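Local coordinates for flavin reductase domain protein (Arthrobacter sp., PDB 2QCK) that probably binds FMN and catalyses the reduction of flavin by a nicotinamide nucleotide, at the interface of chains A and B. Coordinates in Å, arbitrary orientation; residue numbers count along the deposited sequence, not the author numbering. Chains: chain A/B, Flavin reductase domain protein.

Contact 1: the interface of chains A and B. Residues chain A 45, 47, 51-52, 118, 138; chain B 9, 13, 17.
An amphipathic N-terminal helix of one subunit docks here on the beta-sheet surface of the other, a largely apolar helix-on-sheet packing that ties the two copies of the presumed homodimer together. B:Phe13 and B:Phe17, one turn apart on helix 10-18 of chain B, and B:Phe9 just ahead of it point toward strands 44-48, 51-58, 116-127 and 131-143 of chain A. B:Phe13, the residue of this patch with most surface hidden, inserts its ring among residues of all four strands. Its CG lies anti to the backbone N (chi1 175°), which carries the ring out from the helix so that one face meets A:Pro51. CB of A:Pro51 sits over the middle of that face, 3.6 Å from CG of B:Phe13, in a CH-pi contact. The opposite face is met within its own chain by CD2 of B:Phe17, set toward the rim; both faces are thus in contact, which is likely to limit how far the ring can tilt. On the CD1 side, the methyl CD1 of A:Leu118 comes to 3.6 Å from CD1 of B:Phe13, the two side chains crossing at about a right angle. CG2 of A:Val138 meets the same ring carbon at 3.8 Å. The other methyl of A:Val138, CG1, faces the ring of B:Phe9, which slides past it in the opposite direction; B:Phe9 is poorly ordered and this contact is tentative. The far end of the B:Phe13 ring faces backbone oxygens: CZ of B:Phe13 lies 3.4 Å from the carbonyl O of A:Arg52, and CE2 approaches the carbonyl O of A:Ser47. One turn further along the helix, CE2 of B:Phe17 touches CD1 of A:Leu118, so this one methyl bridges two aromatic rings. B:Phe17 turns a face to A:Ser45, whose CB stands off-centre above it, while CE1 of B:Phe17 comes 3.4 Å from the backbone N of A:Ser45.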
loop_
_atom_site.group_PDB
_atom_site.type_symbol
_atom_site.label_atom_id
_atom_site.label_comp_id
_atom_site.label_asym_id
_atom_site.label_seq_id
_atom_site.Cartn_x
_atom_site.Cartn_y
_atom_site.Cartn_z
ATOM N N SER A 45 6.629 -1.192 0.798
ATOM C CA SER A 45 8.015 -0.913 1.102
ATOM C C SER A 45 8.197 0.370 1.927
ATOM O O SER A 45 7.563 1.390 1.625
ATOM C CB SER A 45 8.741 -0.752 -0.224
ATOM O OG SER A 45 10.105 -0.744 0.049
ATOM N N SER A 47 11.824 1.011 3.604
ATOM C CA SER A 47 13.226 1.390 3.421
ATOM C C SER A 47 14.044 0.263 2.855
ATOM O O SER A 47 13.645 -0.882 2.864
ATOM C CB SER A 47 13.868 1.881 4.724
ATOM O OG SER A 47 13.967 0.833 5.665
ATOM N N PRO A 51 16.262 -3.053 5.197
ATOM C CA PRO A 51 15.036 -3.320 4.515
ATOM C C PRO A 51 13.885 -3.407 5.478
ATOM O O PRO A 51 13.937 -4.198 6.423
ATOM C CB PRO A 51 15.295 -4.671 3.846
ATOM C CG PRO A 51 16.389 -5.302 4.606
ATOM C CD PRO A 51 17.201 -4.200 5.160
ATOM N N ARG A 52 12.853 -2.613 5.216
ATOM C CA ARG A 52 11.632 -2.642 6.018
ATOM C C ARG A 52 10.385 -2.501 5.162
ATOM O O ARG A 52 10.410 -1.889 4.120
ATOM C CB ARG A 52 11.592 -1.502 7.036
ATOM C CG ARG A 52 12.841 -1.229 7.848
ATOM C CD ARG A 52 12.491 -0.237 8.941
ATOM N NE ARG A 52 13.478 0.827 9.109
ATOM C CZ ARG A 52 14.566 0.732 9.859
ATOM N NH1 ARG A 52 14.843 -0.385 10.517
ATOM N NH2 ARG A 52 15.386 1.760 9.952
ATOM N N LEU A 118 9.274 -12.941 2.249
ATOM C CA LEU A 118 10.270 -12.335 3.119
ATOM C C LEU A 118 9.906 -12.667 4.558
ATOM O O LEU A 118 8.713 -12.763 4.881
ATOM C CB LEU A 118 10.268 -10.808 2.930
ATOM C CG LEU A 118 10.467 -10.249 1.520
ATOM C CD1 LEU A 118 10.381 -8.743 1.522
ATOM C CD2 LEU A 118 11.787 -10.707 0.975
ATOM N N VAL A 138 13.210 -6.704 7.629
ATOM C CA VAL A 138 13.308 -7.944 6.889
ATOM C C VAL A 138 14.648 -8.575 7.230
ATOM O O VAL A 138 15.650 -7.904 7.221
ATOM C CB VAL A 138 13.184 -7.683 5.369
ATOM C CG1 VAL A 138 13.493 -8.915 4.544
ATOM C CG2 VAL A 138 11.802 -7.197 5.055
ATOM N N PHE B 9 20.305 -10.355 -1.405
ATOM C CA PHE B 9 19.391 -10.096 -0.244
ATOM C C PHE B 9 18.884 -8.660 -0.204
ATOM O O PHE B 9 17.704 -8.414 0.030
ATOM C CB PHE B 9 20.075 -10.410 1.086
ATOM C CG PHE B 9 19.220 -10.086 2.299
ATOM C CD1 PHE B 9 17.965 -10.670 2.453
ATOM C CD2 PHE B 9 19.677 -9.206 3.281
ATOM C CE1 PHE B 9 17.188 -10.384 3.548
ATOM C CE2 PHE B 9 18.904 -8.921 4.388
ATOM C CZ PHE B 9 17.659 -9.507 4.523
ATOM N N PHE B 13 14.918 -8.548 -1.367
ATOM C CA PHE B 13 13.954 -7.536 -0.929
ATOM C C PHE B 13 13.564 -6.596 -2.100
ATOM O O PHE B 13 12.379 -6.398 -2.376
ATOM C CB PHE B 13 14.521 -6.766 0.283
ATOM C CG PHE B 13 13.667 -5.635 0.748
ATOM C CD1 PHE B 13 12.586 -5.851 1.577
ATOM C CD2 PHE B 13 13.953 -4.331 0.365
ATOM C CE1 PHE B 13 11.785 -4.779 1.998
ATOM C CE2 PHE B 13 13.159 -3.275 0.791
ATOM C CZ PHE B 13 12.075 -3.511 1.601
ATOM N N PHE B 17 9.583 -6.609 -3.968
ATOM C CA PHE B 17 8.721 -5.418 -4.147
ATOM C C PHE B 17 8.582 -4.976 -5.598
ATOM O O PHE B 17 7.638 -4.237 -5.928
ATOM C CB PHE B 17 9.077 -4.217 -3.204
ATOM C CG PHE B 17 8.517 -4.392 -1.852
ATOM C CD1 PHE B 17 7.184 -4.141 -1.619
ATOM C CD2 PHE B 17 9.276 -4.976 -0.853
ATOM C CE1 PHE B 17 6.632 -4.413 -0.403
ATOM C CE2 PHE B 17 8.734 -5.249 0.380
ATOM C CZ PHE B 17 7.410 -4.970 0.601
#

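Contact 2: the interface of chains A and B. Residues chain A 42, 56, 132-133; chain B 44-46, 54.
A:Asn56 reaches across the subunit boundary to B:Ser45 and B:Thr54 and buries more surface than any other residue in this strand-and-loop patch. Its amide nitrogen ND2 donates two hydrogen bonds, one to OG1 of the B:Thr54 hydroxyl at 2.9 Å and one to the backbone O of B:Ser45 at 3.0 Å. Both acceptors lie close to the amide plane and both bonds are nearly straight, so the two fix the rotation of the carboxamide. The carbonyl of B:Ser45 is met from above its plane, 53° out of it. CG of A:Asn56 stands beside its own backbone N, anti to the carbonyl carbon (chi1 -57°), and this directs the amide toward chain B. The strand behind it is steadied by A:Ser42, whose hydroxyl OG accepts the backbone N-H of A:Asn56 at 2.9 Å. B:Leu46 crosses A:Asn56 at about a right angle, its methyl CD1 lying 3.8 Å from the amide carbon CG. That methyl also packs against CG2 of A:Val133, which meets CG2 of B:Thr54 tip to tip at 3.8 Å. A:Ser42 and B:Ala44 add a contact between their CB atoms at 3.8 Å. With an alanine at A:Asn56, the hydroxyl of B:Thr54 and the carbonyl of B:Ser45 would probably lose their cross-subunit donor, and B:Leu46 would be left with a gap beside its methyl. In the fold, A:Asn56 lies near the end of strand 51-58, flanked by the loop at A:Ser42 and the start of strand 131-143, and faces strands 44-48 and 51-58 of chain B.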
loop_
_atom_site.group_PDB
_atom_site.type_symbol
_atom_site.label_atom_id
_atom_site.label_comp_id
_atom_site.label_asym_id
_atom_site.label_seq_id
_atom_site.Cartn_x
_atom_site.Cartn_y
_atom_site.Cartn_z
ATOM N N SER A 42 -2.299 -3.851 2.150
ATOM C CA SER A 42 -1.593 -2.619 2.562
ATOM C C SER A 42 -0.083 -2.729 2.680
ATOM O O SER A 42 0.591 -1.796 3.128
ATOM C CB SER A 42 -2.165 -2.116 3.883
ATOM O OG SER A 42 -2.093 -3.097 4.908
ATOM N N ASN A 56 -1.056 -2.326 7.525
ATOM C CA ASN A 56 -2.065 -1.964 8.488
ATOM C C ASN A 56 -2.996 -3.149 8.744
ATOM O O ASN A 56 -3.239 -3.984 7.848
ATOM C CB ASN A 56 -2.868 -0.756 8.004
ATOM C CG ASN A 56 -1.999 0.472 7.716
ATOM O OD1 ASN A 56 -0.935 0.644 8.307
ATOM N ND2 ASN A 56 -2.438 1.322 6.774
ATOM N N ALA A 132 -3.963 -0.827 13.656
ATOM C CA ALA A 132 -2.545 -0.562 13.913
ATOM C C ALA A 132 -1.730 -0.504 12.632
ATOM O O ALA A 132 -2.027 -1.196 11.645
ATOM C CB ALA A 132 -1.963 -1.720 14.850
ATOM N N VAL A 133 -0.683 0.320 12.644
ATOM C CA VAL A 133 0.390 0.238 11.663
ATOM C C VAL A 133 1.469 -0.708 12.213
ATOM O O VAL A 133 1.915 -0.566 13.362
ATOM C CB VAL A 133 1.012 1.631 11.409
ATOM C CG1 VAL A 133 2.200 1.567 10.435
ATOM C CG2 VAL A 133 -0.137 2.666 10.974
ATOM N N ALA B 44 -2.377 3.699 1.786
ATOM C CA ALA B 44 -3.219 2.561 2.259
ATOM C C ALA B 44 -4.165 3.108 3.272
ATOM O O ALA B 44 -3.819 3.974 4.072
ATOM C CB ALA B 44 -2.392 1.499 2.896
ATOM N N SER B 45 -5.370 2.581 3.242
ATOM C CA SER B 45 -6.329 2.772 4.307
ATOM C C SER B 45 -5.832 2.237 5.659
ATOM O O SER B 45 -5.275 1.133 5.716
ATOM C CB SER B 45 -7.590 2.020 3.914
ATOM O OG SER B 45 -8.595 2.409 4.795
ATOM N N LEU B 46 -6.047 3.015 6.735
ATOM C CA LEU B 46 -5.755 2.590 8.100
ATOM C C LEU B 46 -6.995 2.348 8.941
ATOM O O LEU B 46 -7.147 1.303 9.575
ATOM C CB LEU B 46 -4.823 3.605 8.803
ATOM C CG LEU B 46 -4.489 3.418 10.301
ATOM C CD1 LEU B 46 -3.880 2.040 10.631
ATOM C CD2 LEU B 46 -3.569 4.536 10.704
ATOM N N THR B 54 -2.316 5.913 5.562
ATOM C CA THR B 54 -0.873 5.978 5.762
ATOM C C THR B 54 -0.165 5.973 4.419
ATOM O O THR B 54 -0.703 5.459 3.452
ATOM C CB THR B 54 -0.414 4.744 6.544
ATOM O OG1 THR B 54 -0.907 3.576 5.892
ATOM C CG2 THR B 54 -0.951 4.766 7.943
#

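The C-alpha centres of contact 1 and contact 2 lie about 17 Å apart on one two-fold symmetric interface. In chain A, strands 51-58 and 131-143 take part in both, with contact 1 toward the start of strand 51-58 and contact 2 near its end; in contact 2 this strand contributes from both chains. Strand 44-48 also serves both: by the two-fold, each Ser45 packs against the partner's helix in contact 1 and offers its backbone carbonyl to the partner's asparagine in contact 2. Mainly apolar helix docking and a directional amide link thus engage the same strands, which suggests that they jointly set how the subunits are aligned.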